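PDB 4OUA: proteolytically activated form of PPO4 Tyrosinase from Agaricus bisporus var. bisporus H97, which oxidises monophenols and o-diphenols to reactive o-quinones at a pair of copper ions, probably starting the synthesis of melanin pigments. Local coordinates for residues F28-R33 / K106-K111; P129-G134 / D251-F256; G255-G260 / A273-F278. One frame throughout, in Å; residues are numbered along the deposited sequence.

Contact 1 of 3, residues F28-R33 / K106-K111; sequences FTLYIR and KGIAKK
Ile108, near the end of helix 86-109, presses its branched side chain against Arg33 and Leu30 on helix 25-39. Its CB lies behind the contact and the branches beyond it do the touching. CG2 lies anti to the backbone N, because chi1 of -63° sets CG1 beside that nitrogen, and this methyl carries most of the contact. It comes to 3.5 Å from CB of Arg33 and, on another side, to 3.8 Å from CD2 of Leu30. CG1 passes the same Arg33 CB at 3.9 Å, and the chain ends in CD1, also 3.9 Å from Arg33 CB. CG1, CG2 and CD1 thus all lie round one methylene, CB of Arg33. A beta-branched residue suits the place, since it offers two arms close to its own helix and bridges a gap that narrows to 6.8 Å between CA of Arg33 and CA of Ile108.

The arginine lends only the base of its chain. It crosses the isoleucine at about a right angle, then bends at chi2 (-60°) and carries its guanidinium away from helix 86-109, so the charge leaves while the aliphatic part stays in an apolar join. Leu30 and Ile108 instead slide past each other in opposite directions, and Leu30 CD2 continues to 4.4 Å from CB of Ala109, whose small methyl lets the leucine come alongside.

Around this two-helix join, Leu30 also packs on Trp119 and Ala122 of helix 116-125. Arg33 runs over Ile151 of strand 148-152 and over Ile159 and Val161 of strand 158-162, while Thr29 ties helix 25-39 to the first of these strands through OG1, which bonds to the backbone N of Thr152.

Contact 2 of 3, residues P129-G134 / D251-F256; sequences PYWDTG and DDIHGF. With CU1 (copper (I) ion), chain D.
Between Trp131 and Thr133, the two residues that meet Ile253, the chain turns at Asp132, whose OD2 is gripped by two salt bridges, from Arg287 and Arg376. The chain makes an inverse gamma turn about Asp132, and two guanidinium groups on one oxygen would be expected to keep its carboxylate ionised. The turn brings its neighbours together on one side: CG2 of Thr133 lies 3.5 Å above the centre of the Trp131 ring.

Ile253 of helix 246-258 then meets both. Its CG2 approaches the six-membered part of the indole obliquely, 3.7 Å from Trp131 CZ3. Its longer arm reaches Thr133 tip to tip, with CD1 3.7 Å from the threonine CB. With chi1 at -55°, CG1 stands beside the backbone N and CG2 anti to it, which gives each arm its own partner. A branched aliphatic residue suits this buried place, since it fills two directions without bringing in a polar group; the large, rigid indole offers its CZ3 and CH2 carbons in return.

One residue on, His254 turns to another side of the helix from the packed loop, where its NE2 binds a copper ion at 2.0 Å. His250 and His282 complete the protein ligands, and a water lies 2.3 Å from the metal. Histidines borne on helices, three to each copper, are characteristic of the type 3 copper centre of tyrosinases.

Contact 3 of 3, residues G255-G260 / A273-F278; sequences GFVGRG and AFDPIF
Val257, in the last turn of helix 246-258, faces Ile277 and Asp275 with a single methyl. Its CG1, placed anti to the backbone N by a chi1 of 175°, is 4.3 Å from CG2 of Ile277 and 4.4 Å from OD2 of Asp275. The touch is light, made between two beta-branched residues whose methyls lie close to their own backbones, and the carboxylate merely borders it.

Asp275 also works along its own segment. OD1 accepts the backbone N of Ile277 at 3.1 Å and nearly straight, 171° at the hydrogen; the N-H arrives on the anti side, 28° out of the carboxylate plane. This is a capping bond at the turn leading into helix 277-295. Pro276, which has no N-H to satisfy, suits the position between acceptor and donor. The two helices joined here both bring histidines to copper site B, as expected of the four-helix bundle that holds the two coppers in this family.

Farther out, Arg191 forms a salt bridge with the same OD1, so the capping oxygen has two donors and its negative charge a counterion. Phe278, which follows Ile277, lays its ring against Ala273, whose CA lies 3.7 Å above the plane toward the rim, and also meets the rings of His56 and His282, ligands of different coppers. At the other helix end, Lys207 NZ bonds to the carbonyl oxygens of Phe256 and Arg259.

In the fold
All three contacts are largely buried, Arg33 of contact 1 being the partly exposed exception. The centre of contact 1 lies about 20 Å from the centre of the chain, those of contacts 2 and 3 about 10 and 11 Å. Contacts 2 and 3 share helix 246-258 and touch directly: Trp131 CZ3 is 3.4 Å from Ile277 CD1, and the ring of His254 meets that of Phe278. Contact 1 reaches contact 2 through Tyr31, which packs on Pro129. Each contact is mainly apolar. Near the coppers the surroundings include metal-bound histidines and arginine-paired aspartates; around contact 1 they are mostly apolar helix and strand residues with a few hydrogen bonds.

Contact 1 of 3, residues F28-R33 / K106-K111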
ATOM      1  N   PHE A  28      17.147   0.895  -3.837  1.00 33.15           N
ATOM      2  CA  PHE A  28      16.650   2.247  -4.059  1.00 30.50           C
ATOM      3  C   PHE A  28      16.721   2.627  -5.533  1.00 32.20           C
ATOM      4  O   PHE A  28      15.781   3.207  -6.075  1.00 34.01           O
ATOM      5  CB  PHE A  28      17.433   3.253  -3.215  1.00 32.80           C
ATOM      6  CG  PHE A  28      16.875   4.646  -3.261  1.00 31.21           C
ATOM      7  CD1 PHE A  28      15.649   4.934  -2.685  1.00 30.07           C
ATOM      8  CD2 PHE A  28      17.579   5.670  -3.871  1.00 29.90           C
ATOM      9  CE1 PHE A  28      15.131   6.215  -2.724  1.00 36.61           C
ATOM     10  CE2 PHE A  28      17.068   6.954  -3.914  1.00 34.97           C
ATOM     11  CZ  PHE A  28      15.842   7.228  -3.339  1.00 33.20           C
ATOM     12  N   THR A  29      17.837   2.295  -6.177  1.00 32.76           N
ATOM     13  CA  THR A  29      18.012   2.557  -7.601  1.00 29.76           C
ATOM     14  C   THR A  29      16.972   1.817  -8.435  1.00 31.96           C
ATOM     15  O   THR A  29      16.381   2.385  -9.353  1.00 33.66           O
ATOM     16  CB  THR A  29      19.413   2.145  -8.087  1.00 31.68           C
ATOM     17  OG1 THR A  29      20.395   3.030  -7.533  1.00 29.81           O
ATOM     18  CG2 THR A  29      19.486   2.203  -9.603  1.00 31.79           C
ATOM     19  N   LEU A  30      16.757   0.545  -8.111  1.00 32.53           N
ATOM     20  CA  LEU A  30      15.804  -0.277  -8.848  1.00 36.67           C
ATOM     21  C   LEU A  30      14.381   0.227  -8.656  1.00 32.47           C
ATOM     22  O   LEU A  30      13.560   0.156  -9.570  1.00 34.39           O
ATOM     23  CB  LEU A  30      15.905  -1.741  -8.414  1.00 36.44           C
ATOM     24  CG  LEU A  30      17.123  -2.519  -8.919  1.00 38.41           C
ATOM     25  CD1 LEU A  30      17.079  -3.962  -8.438  1.00 36.11           C
ATOM     26  CD2 LEU A  30      17.201  -2.458 -10.438  1.00 36.48           C
ATOM     27  N   TYR A  31      14.098   0.742  -7.465  1.00 32.72           N
ATOM     28  CA  TYR A  31      12.767   1.238  -7.142  1.00 31.34           C
ATOM     29  C   TYR A  31      12.470   2.538  -7.887  1.00 27.87           C
ATOM     30  O   TYR A  31      11.378   2.722  -8.420  1.00 26.49           O
ATOM     31  CB  TYR A  31      12.623   1.439  -5.632  1.00 26.69           C
ATOM     32  CG  TYR A  31      11.200   1.674  -5.181  1.00 28.14           C
ATOM     33  CD1 TYR A  31      10.317   0.612  -5.026  1.00 28.46           C
ATOM     34  CD2 TYR A  31      10.737   2.956  -4.910  1.00 28.43           C
ATOM     35  CE1 TYR A  31       9.014   0.820  -4.615  1.00 27.73           C
ATOM     36  CE2 TYR A  31       9.435   3.174  -4.499  1.00 28.46           C
ATOM     37  CZ  TYR A  31       8.578   2.101  -4.352  1.00 31.61           C
ATOM     38  OH  TYR A  31       7.280   2.309  -3.944  1.00 28.97           O
ATOM     39  N   ILE A  32      13.451   3.435  -7.922  1.00 28.93           N
ATOM     40  CA  ILE A  32      13.303   4.711  -8.615  1.00 29.70           C
ATOM     41  C   ILE A  32      13.178   4.515 -10.123  1.00 33.34           C
ATOM     42  O   ILE A  32      12.431   5.231 -10.793  1.00 31.65           O
ATOM     43  CB  ILE A  32      14.490   5.649  -8.330  1.00 32.09           C
ATOM     44  CG1 ILE A  32      14.623   5.907  -6.827  1.00 31.68           C
ATOM     45  CG2 ILE A  32      14.329   6.958  -9.089  1.00 29.81           C
ATOM     46  CD1 ILE A  32      13.420   6.586  -6.212  1.00 30.12           C
ATOM     47  N   ARG A  33      13.913   3.545 -10.653  1.00 32.77           N
ATOM     48  CA  ARG A  33      13.855   3.239 -12.076  1.00 33.16           C
ATOM     49  C   ARG A  33      12.539   2.563 -12.448  1.00 36.46           C
ATOM     50  O   ARG A  33      11.876   2.961 -13.405  1.00 34.08           O
ATOM     51  CB  ARG A  33      15.031   2.350 -12.486  1.00 30.80           C
ATOM     52  CG  ARG A  33      16.387   3.034 -12.428  1.00 30.68           C
ATOM     53  CD  ARG A  33      16.436   4.246 -13.345  1.00 30.98           C
ATOM     54  NE  ARG A  33      17.807   4.665 -13.626  1.00 37.26           N
ATOM     55  CZ  ARG A  33      18.132   5.740 -14.339  1.00 35.26           C
ATOM     56  NH1 ARG A  33      17.183   6.517 -14.844  1.00 27.66           N
ATOM     57  NH2 ARG A  33      19.406   6.041 -14.545  1.00 32.62           N
ATOM     58  N   LYS A 106      13.061  -5.965 -13.150  1.00 44.87           N
ATOM     59  CA  LYS A 106      13.847  -6.999 -13.815  1.00 46.57           C
ATOM     60  C   LYS A 106      14.419  -6.478 -15.127  1.00 46.04           C
ATOM     61  O   LYS A 106      15.596  -6.678 -15.426  1.00 42.06           O
ATOM     62  CB  LYS A 106      13.000  -8.247 -14.067  1.00 37.05           C
ATOM     63  CG  LYS A 106      12.708  -9.064 -12.824  1.00 40.33           C
ATOM     64  CD  LYS A 106      11.852 -10.273 -13.155  1.00 40.29           C
ATOM     65  CE  LYS A 106      11.637 -11.151 -11.933  1.00 35.44           C
ATOM     66  NZ  LYS A 106      10.753 -12.309 -12.236  1.00 34.51           N
ATOM     67  N   GLY A 107      13.574  -5.813 -15.910  1.00 42.39           N
ATOM     68  CA  GLY A 107      14.002  -5.214 -17.157  1.00 41.00           C
ATOM     69  C   GLY A 107      15.011  -4.114 -16.907  1.00 46.37           C
ATOM     70  O   GLY A 107      15.897  -3.867 -17.725  1.00 50.32           O
ATOM     71  N   ILE A 108      14.875  -3.452 -15.763  1.00 43.70           N
ATOM     72  CA  ILE A 108      15.816  -2.414 -15.366  1.00 43.72           C
ATOM     73  C   ILE A 108      17.187  -3.012 -15.079  1.00 44.35           C
ATOM     74  O   ILE A 108      18.213  -2.459 -15.477  1.00 41.44           O
ATOM     75  CB  ILE A 108      15.327  -1.654 -14.120  1.00 37.09           C
ATOM     76  CG1 ILE A 108      14.016  -0.924 -14.422  1.00 37.81           C
ATOM     77  CG2 ILE A 108      16.390  -0.678 -13.642  1.00 37.46           C
ATOM     78  CD1 ILE A 108      14.114   0.065 -15.560  1.00 36.60           C
ATOM     79  N   ALA A 109      17.193  -4.152 -14.394  1.00 41.72           N
ATOM     80  CA  ALA A 109      18.432  -4.805 -13.979  1.00 38.69           C
ATOM     81  C   ALA A 109      19.227  -5.348 -15.163  1.00 44.45           C
ATOM     82  O   ALA A 109      20.384  -5.738 -15.012  1.00 46.89           O
ATOM     83  CB  ALA A 109      18.127  -5.924 -12.998  1.00 44.40           C
ATOM     84  N   LYS A 110      18.601  -5.375 -16.335  1.00 51.14           N
ATOM     85  CA  LYS A 110      19.258  -5.856 -17.546  1.00 45.11           C
ATOM     86  C   LYS A 110      19.941  -4.718 -18.295  1.00 44.88           C
ATOM     87  O   LYS A 110      20.770  -4.951 -19.173  1.00 51.89           O
ATOM     88  CB  LYS A 110      18.256  -6.559 -18.464  1.00 43.27           C
ATOM     89  CG  LYS A 110      17.528  -7.717 -17.806  1.00 56.80           C
ATOM     90  CD  LYS A 110      18.507  -8.663 -17.125  1.00 64.26           C
ATOM     91  CE  LYS A 110      17.782  -9.709 -16.293  1.00 61.48           C
ATOM     92  NZ  LYS A 110      18.735 -10.557 -15.525  1.00 51.43           N
ATOM     93  N   LYS A 111      19.587  -3.486 -17.946  1.00 48.76           N
ATOM     94  CA  LYS A 111      20.168  -2.312 -18.587  1.00 42.70           C
ATOM     95  C   LYS A 111      21.522  -1.958 -17.981  1.00 43.78           C
ATOM     96  O   LYS A 111      22.291  -1.194 -18.562  1.00 43.22           O
ATOM     97  CB  LYS A 111      19.221  -1.114 -18.478  1.00 42.58           C
ATOM     98  CG  LYS A 111      17.884  -1.308 -19.170  1.00 47.55           C
ATOM     99  CD  LYS A 111      17.049  -0.038 -19.111  1.00 52.02           C
ATOM    100  CE  LYS A 111      15.676  -0.253 -19.722  1.00 59.35           C
ATOM    101  NZ  LYS A 111      14.918  -1.319 -19.008  1.00 60.06           N
TER

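Contact 2 of 3, residues P129-G134 / D251-F256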
ATOM      1  N   PRO A 129       8.694  -1.559   0.177  1.00 33.85           N
ATOM      2  CA  PRO A 129       9.051  -1.052   1.507  1.00 33.72           C
ATOM      3  C   PRO A 129       7.842  -0.477   2.237  1.00 31.13           C
ATOM      4  O   PRO A 129       6.876  -0.074   1.590  1.00 31.20           O
ATOM      5  CB  PRO A 129      10.078   0.042   1.201  1.00 29.66           C
ATOM      6  CG  PRO A 129       9.746   0.486  -0.181  1.00 30.63           C
ATOM      7  CD  PRO A 129       9.294  -0.754  -0.899  1.00 32.32           C
ATOM      8  N   TYR A 130       7.894  -0.443   3.564  1.00 35.18           N
ATOM      9  CA  TYR A 130       6.767   0.056   4.344  1.00 29.67           C
ATOM     10  C   TYR A 130       7.132   1.323   5.106  1.00 32.68           C
ATOM     11  O   TYR A 130       8.281   1.522   5.498  1.00 34.85           O
ATOM     12  CB  TYR A 130       6.260  -1.015   5.316  1.00 27.12           C
ATOM     13  CG  TYR A 130       7.260  -1.435   6.372  1.00 29.86           C
ATOM     14  CD1 TYR A 130       7.412  -0.703   7.542  1.00 25.45           C
ATOM     15  CD2 TYR A 130       8.042  -2.570   6.206  1.00 29.72           C
ATOM     16  CE1 TYR A 130       8.319  -1.083   8.510  1.00 31.03           C
ATOM     17  CE2 TYR A 130       8.953  -2.958   7.171  1.00 29.47           C
ATOM     18  CZ  TYR A 130       9.087  -2.211   8.320  1.00 34.20           C
ATOM     19  OH  TYR A 130       9.991  -2.592   9.284  1.00 38.59           O
ATOM     20  N   TRP A 131       6.131   2.173   5.305  1.00 36.40           N
ATOM     21  CA  TRP A 131       6.294   3.439   6.006  1.00 28.60           C
ATOM     22  C   TRP A 131       5.818   3.305   7.452  1.00 24.67           C
ATOM     23  O   TRP A 131       4.623   3.400   7.732  1.00 23.66           O
ATOM     24  CB  TRP A 131       5.521   4.536   5.270  1.00 24.68           C
ATOM     25  CG  TRP A 131       5.560   5.889   5.907  1.00 23.61           C
ATOM     26  CD1 TRP A 131       6.464   6.349   6.819  1.00 27.65           C
ATOM     27  CD2 TRP A 131       4.640   6.961   5.676  1.00 26.78           C
ATOM     28  NE1 TRP A 131       6.164   7.644   7.169  1.00 30.20           N
ATOM     29  CE2 TRP A 131       5.047   8.042   6.481  1.00 26.65           C
ATOM     30  CE3 TRP A 131       3.510   7.111   4.866  1.00 25.41           C
ATOM     31  CZ2 TRP A 131       4.367   9.255   6.499  1.00 22.99           C
ATOM     32  CZ3 TRP A 131       2.835   8.316   4.887  1.00 21.69           C
ATOM     33  CH2 TRP A 131       3.266   9.372   5.697  1.00 23.49           C
ATOM     34  N   ASP A 132       6.758   3.077   8.365  1.00 23.09           N
ATOM     35  CA  ASP A 132       6.432   2.869   9.773  1.00 28.15           C
ATOM     36  C   ASP A 132       5.909   4.154  10.419  1.00 30.39           C
ATOM     37  O   ASP A 132       6.628   4.830  11.158  1.00 27.65           O
ATOM     38  CB  ASP A 132       7.659   2.356  10.528  1.00 29.30           C
ATOM     39  CG  ASP A 132       7.297   1.632  11.810  1.00 31.56           C
ATOM     40  OD1 ASP A 132       6.204   1.887  12.362  1.00 30.38           O
ATOM     41  OD2 ASP A 132       8.112   0.803  12.267  1.00 32.46           O
ATOM     42  N   THR A 133       4.651   4.475  10.142  1.00 30.11           N
ATOM     43  CA  THR A 133       4.049   5.723  10.600  1.00 29.26           C
ATOM     44  C   THR A 133       3.900   5.779  12.119  1.00 33.12           C
ATOM     45  O   THR A 133       3.877   6.861  12.708  1.00 35.72           O
ATOM     46  CB  THR A 133       2.668   5.937   9.956  1.00 26.26           C
ATOM     47  OG1 THR A 133       1.770   4.910  10.393  1.00 21.59           O
ATOM     48  CG2 THR A 133       2.777   5.892   8.439  1.00 25.78           C
ATOM     49  N   GLY A 134       3.804   4.612  12.748  1.00 35.31           N
ATOM     50  CA  GLY A 134       3.616   4.531  14.184  1.00 29.51           C
ATOM     51  C   GLY A 134       4.881   4.789  14.983  1.00 37.53           C
ATOM     52  O   GLY A 134       4.819   5.115  16.168  1.00 34.94           O
ATOM     53  N   ASP A 251      -6.941   5.474   8.422  1.00 35.66           N
ATOM     54  CA  ASP A 251      -7.566   6.649   7.819  1.00 34.76           C
ATOM     55  C   ASP A 251      -6.811   7.935   8.138  1.00 33.54           C
ATOM     56  O   ASP A 251      -6.770   8.853   7.320  1.00 38.23           O
ATOM     57  CB  ASP A 251      -9.019   6.780   8.282  1.00 36.25           C
ATOM     58  CG  ASP A 251      -9.896   5.653   7.777  1.00 40.55           C
ATOM     59  OD1 ASP A 251      -9.558   5.054   6.735  1.00 43.15           O
ATOM     60  OD2 ASP A 251     -10.929   5.371   8.422  1.00 34.73           O
ATOM     61  N   ASP A 252      -6.220   7.999   9.326  1.00 34.46           N
ATOM     62  CA  ASP A 252      -5.519   9.199   9.776  1.00 32.03           C
ATOM     63  C   ASP A 252      -4.351   9.569   8.864  1.00 34.18           C
ATOM     64  O   ASP A 252      -4.036  10.747   8.696  1.00 27.46           O
ATOM     65  CB  ASP A 252      -5.016   9.018  11.211  1.00 36.96           C
ATOM     66  CG  ASP A 252      -6.143   9.008  12.229  1.00 48.18           C
ATOM     67  OD1 ASP A 252      -7.266   8.589  11.873  1.00 55.75           O
ATOM     68  OD2 ASP A 252      -5.906   9.418  13.385  1.00 47.64           O
ATOM     69  N   ILE A 253      -3.709   8.567   8.276  1.00 38.90           N
ATOM     70  CA  ILE A 253      -2.554   8.816   7.420  1.00 31.81           C
ATOM     71  C   ILE A 253      -2.971   9.406   6.077  1.00 30.52           C
ATOM     72  O   ILE A 253      -2.241  10.203   5.493  1.00 39.11           O
ATOM     73  CB  ILE A 253      -1.738   7.536   7.176  1.00 31.46           C
ATOM     74  CG1 ILE A 253      -1.328   6.904   8.509  1.00 20.88           C
ATOM     75  CG2 ILE A 253      -0.512   7.845   6.330  1.00 24.56           C
ATOM     76  CD1 ILE A 253      -0.498   7.817   9.383  1.00 22.55           C
ATOM     77  N   HIS A 254      -4.127   9.018   5.596  1.00 29.87           N
ATOM     78  CA  HIS A 254      -4.661   9.587   4.361  1.00 32.99           C
ATOM     79  C   HIS A 254      -5.034  11.047   4.574  1.00 33.47           C
ATOM     80  O   HIS A 254      -4.866  11.878   3.683  1.00 33.93           O
ATOM     81  CB  HIS A 254      -5.875   8.792   3.872  1.00 29.21           C
ATOM     82  CG  HIS A 254      -5.521   7.501   3.202  1.00 37.33           C
ATOM     83  ND1 HIS A 254      -4.939   7.446   1.954  1.00 35.69           N
ATOM     84  CD2 HIS A 254      -5.671   6.216   3.605  1.00 38.66           C
ATOM     85  CE1 HIS A 254      -4.742   6.182   1.618  1.00 36.13           C
ATOM     86  NE2 HIS A 254      -5.174   5.416   2.603  1.00 35.88           N
ATOM     87  N   GLY A 255      -5.551  11.363   5.758  1.00 30.51           N
ATOM     88  CA  GLY A 255      -5.922  12.722   6.104  1.00 31.02           C
ATOM     89  C   GLY A 255      -4.722  13.634   6.258  1.00 31.00           C
ATOM     90  O   GLY A 255      -4.721  14.756   5.756  1.00 37.85           O
ATOM     91  N   PHE A 256      -3.700  13.150   6.955  1.00 33.64           N
ATOM     92  CA  PHE A 256      -2.492  13.934   7.194  1.00 32.29           C
ATOM     93  C   PHE A 256      -1.836  14.369   5.890  1.00 33.89           C
ATOM     94  O   PHE A 256      -1.381  15.503   5.761  1.00 44.83           O
ATOM     95  CB  PHE A 256      -1.486  13.137   8.030  1.00 37.41           C
ATOM     96  CG  PHE A 256      -1.942  12.858   9.434  1.00 36.83           C
ATOM     97  CD1 PHE A 256      -2.992  13.568   9.993  1.00 35.72           C
ATOM     98  CD2 PHE A 256      -1.315  11.888  10.199  1.00 32.06           C
ATOM     99  CE1 PHE A 256      -3.408  13.312  11.284  1.00 36.92           C
ATOM    100  CE2 PHE A 256      -1.727  11.629  11.489  1.00 28.42           C
ATOM    101  CZ  PHE A 256      -2.774  12.341  12.032  1.00 34.06           C
TER
HETATM  102 CU   CU1 D 402      -5.909   3.582   2.341  0.92 30.62          CU
HETATM  103  O   HOH W   1      -7.878   3.156   1.296  0.90 42.65           O

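Contact 3 of 3, residues G255-G260 / A273-F278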
ATOM      1  N   GLY A 255      -5.551  11.363   5.758  1.00 30.51           N
ATOM      2  CA  GLY A 255      -5.922  12.722   6.104  1.00 31.02           C
ATOM      3  C   GLY A 255      -4.722  13.634   6.258  1.00 31.00           C
ATOM      4  O   GLY A 255      -4.721  14.756   5.756  1.00 37.85           O
ATOM      5  N   PHE A 256      -3.700  13.150   6.955  1.00 33.64           N
ATOM      6  CA  PHE A 256      -2.492  13.934   7.194  1.00 32.29           C
ATOM      7  C   PHE A 256      -1.836  14.369   5.890  1.00 33.89           C
ATOM      8  O   PHE A 256      -1.381  15.503   5.761  1.00 44.83           O
ATOM      9  CB  PHE A 256      -1.486  13.137   8.030  1.00 37.41           C
ATOM     10  CG  PHE A 256      -1.942  12.858   9.434  1.00 36.83           C
ATOM     11  CD1 PHE A 256      -2.992  13.568   9.993  1.00 35.72           C
ATOM     12  CD2 PHE A 256      -1.315  11.888  10.199  1.00 32.06           C
ATOM     13  CE1 PHE A 256      -3.408  13.312  11.284  1.00 36.92           C
ATOM     14  CE2 PHE A 256      -1.727  11.629  11.489  1.00 28.42           C
ATOM     15  CZ  PHE A 256      -2.774  12.341  12.032  1.00 34.06           C
ATOM     16  N   VAL A 257      -1.794  13.459   4.925  1.00 36.85           N
ATOM     17  CA  VAL A 257      -1.077  13.693   3.677  1.00 36.94           C
ATOM     18  C   VAL A 257      -1.909  14.456   2.651  1.00 36.34           C
ATOM     19  O   VAL A 257      -1.406  15.360   1.982  1.00 39.46           O
ATOM     20  CB  VAL A 257      -0.616  12.364   3.047  1.00 29.91           C
ATOM     21  CG1 VAL A 257       0.015  12.613   1.688  1.00 29.92           C
ATOM     22  CG2 VAL A 257       0.355  11.647   3.971  1.00 23.62           C
ATOM     23  N   GLY A 258      -3.180  14.092   2.528  1.00 31.27           N
ATOM     24  CA  GLY A 258      -4.028  14.644   1.488  1.00 36.98           C
ATOM     25  C   GLY A 258      -4.801  15.892   1.868  1.00 39.41           C
ATOM     26  O   GLY A 258      -5.054  16.750   1.023  1.00 42.98           O
ATOM     27  N   ARG A 259      -5.174  15.999   3.139  1.00 37.52           N
ATOM     28  CA  ARG A 259      -6.035  17.087   3.591  1.00 40.67           C
ATOM     29  C   ARG A 259      -5.244  18.311   4.051  1.00 40.18           C
ATOM     30  O   ARG A 259      -4.635  18.304   5.121  1.00 38.98           O
ATOM     31  CB  ARG A 259      -6.943  16.599   4.722  1.00 46.31           C
ATOM     32  CG  ARG A 259      -8.048  17.568   5.117  1.00 41.29           C
ATOM     33  CD  ARG A 259      -9.038  17.773   3.983  1.00 49.62           C
ATOM     34  NE  ARG A 259     -10.275  18.396   4.447  1.00 63.00           N
ATOM     35  CZ  ARG A 259     -10.457  19.708   4.559  1.00 63.97           C
ATOM     36  NH1 ARG A 259      -9.480  20.546   4.241  1.00 57.39           N
ATOM     37  NH2 ARG A 259     -11.617  20.181   4.992  1.00 62.68           N
ATOM     38  N   GLY A 260      -5.257  19.359   3.232  1.00 38.32           N
ATOM     39  CA  GLY A 260      -4.670  20.633   3.607  1.00 42.75           C
ATOM     40  C   GLY A 260      -5.763  21.660   3.837  1.00 49.24           C
ATOM     41  O   GLY A 260      -6.665  21.443   4.647  1.00 52.93           O
ATOM     42  N   ALA A 273      -5.012   6.304  -4.416  1.00 37.41           N
ATOM     43  CA  ALA A 273      -4.084   5.300  -4.926  1.00 34.71           C
ATOM     44  C   ALA A 273      -3.056   5.894  -5.888  1.00 35.15           C
ATOM     45  O   ALA A 273      -1.943   5.381  -6.011  1.00 32.02           O
ATOM     46  CB  ALA A 273      -4.852   4.180  -5.607  1.00 35.05           C
ATOM     47  N   PHE A 274      -3.430   6.977  -6.561  1.00 35.58           N
ATOM     48  CA  PHE A 274      -2.563   7.590  -7.563  1.00 31.77           C
ATOM     49  C   PHE A 274      -1.324   8.242  -6.950  1.00 33.55           C
ATOM     50  O   PHE A 274      -0.326   8.453  -7.637  1.00 38.09           O
ATOM     51  CB  PHE A 274      -3.346   8.620  -8.381  1.00 34.29           C
ATOM     52  CG  PHE A 274      -4.407   8.015  -9.257  1.00 40.71           C
ATOM     53  CD1 PHE A 274      -4.069   7.416 -10.461  1.00 35.34           C
ATOM     54  CD2 PHE A 274      -5.739   8.043  -8.879  1.00 35.94           C
ATOM     55  CE1 PHE A 274      -5.039   6.856 -11.271  1.00 33.38           C
ATOM     56  CE2 PHE A 274      -6.714   7.485  -9.685  1.00 34.13           C
ATOM     57  CZ  PHE A 274      -6.364   6.892 -10.882  1.00 35.86           C
ATOM     58  N   ASP A 275      -1.387   8.560  -5.662  1.00 34.99           N
ATOM     59  CA  ASP A 275      -0.229   9.107  -4.964  1.00 36.95           C
ATOM     60  C   ASP A 275       0.728   7.975  -4.595  1.00 38.67           C
ATOM     61  O   ASP A 275       0.352   7.054  -3.874  1.00 38.28           O
ATOM     62  CB  ASP A 275      -0.662   9.880  -3.714  1.00 36.29           C
ATOM     63  CG  ASP A 275       0.451  10.742  -3.140  1.00 34.71           C
ATOM     64  OD1 ASP A 275       1.621  10.304  -3.138  1.00 28.70           O
ATOM     65  OD2 ASP A 275       0.153  11.868  -2.687  1.00 41.34           O
ATOM     66  N   PRO A 276       1.971   8.047  -5.096  1.00 42.50           N
ATOM     67  CA  PRO A 276       2.999   7.017  -4.898  1.00 34.83           C
ATOM     68  C   PRO A 276       3.211   6.621  -3.434  1.00 35.39           C
ATOM     69  O   PRO A 276       3.612   5.491  -3.158  1.00 39.28           O
ATOM     70  CB  PRO A 276       4.260   7.674  -5.464  1.00 31.89           C
ATOM     71  CG  PRO A 276       3.749   8.623  -6.490  1.00 32.32           C
ATOM     72  CD  PRO A 276       2.457   9.153  -5.941  1.00 33.76           C
ATOM     73  N   ILE A 277       2.941   7.536  -2.508  1.00 32.13           N
ATOM     74  CA  ILE A 277       3.151   7.255  -1.093  1.00 35.06           C
ATOM     75  C   ILE A 277       2.060   6.335  -0.552  1.00 32.24           C
ATOM     76  O   ILE A 277       2.163   5.819   0.562  1.00 32.95           O
ATOM     77  CB  ILE A 277       3.189   8.550  -0.256  1.00 30.15           C
ATOM     78  CG1 ILE A 277       3.914   8.309   1.070  1.00 27.81           C
ATOM     79  CG2 ILE A 277       1.783   9.080  -0.023  1.00 34.56           C
ATOM     80  CD1 ILE A 277       4.015   9.536   1.941  1.00 29.25           C
ATOM     81  N   PHE A 278       1.018   6.137  -1.352  1.00 30.86           N
ATOM     82  CA  PHE A 278      -0.102   5.276  -0.982  1.00 32.83           C
ATOM     83  C   PHE A 278       0.354   3.844  -0.723  1.00 32.12           C
ATOM     84  O   PHE A 278      -0.186   3.158   0.145  1.00 30.95           O
ATOM     85  CB  PHE A 278      -1.168   5.304  -2.082  1.00 33.14           C
ATOM     86  CG  PHE A 278      -2.264   4.289  -1.904  1.00 37.67           C
ATOM     87  CD1 PHE A 278      -3.416   4.611  -1.206  1.00 37.85           C
ATOM     88  CD2 PHE A 278      -2.151   3.021  -2.453  1.00 31.35           C
ATOM     89  CE1 PHE A 278      -4.428   3.683  -1.048  1.00 36.47           C
ATOM     90  CE2 PHE A 278      -3.158   2.090  -2.298  1.00 29.02           C
ATOM     91  CZ  PHE A 278      -4.298   2.421  -1.594  1.00 36.24           C
TER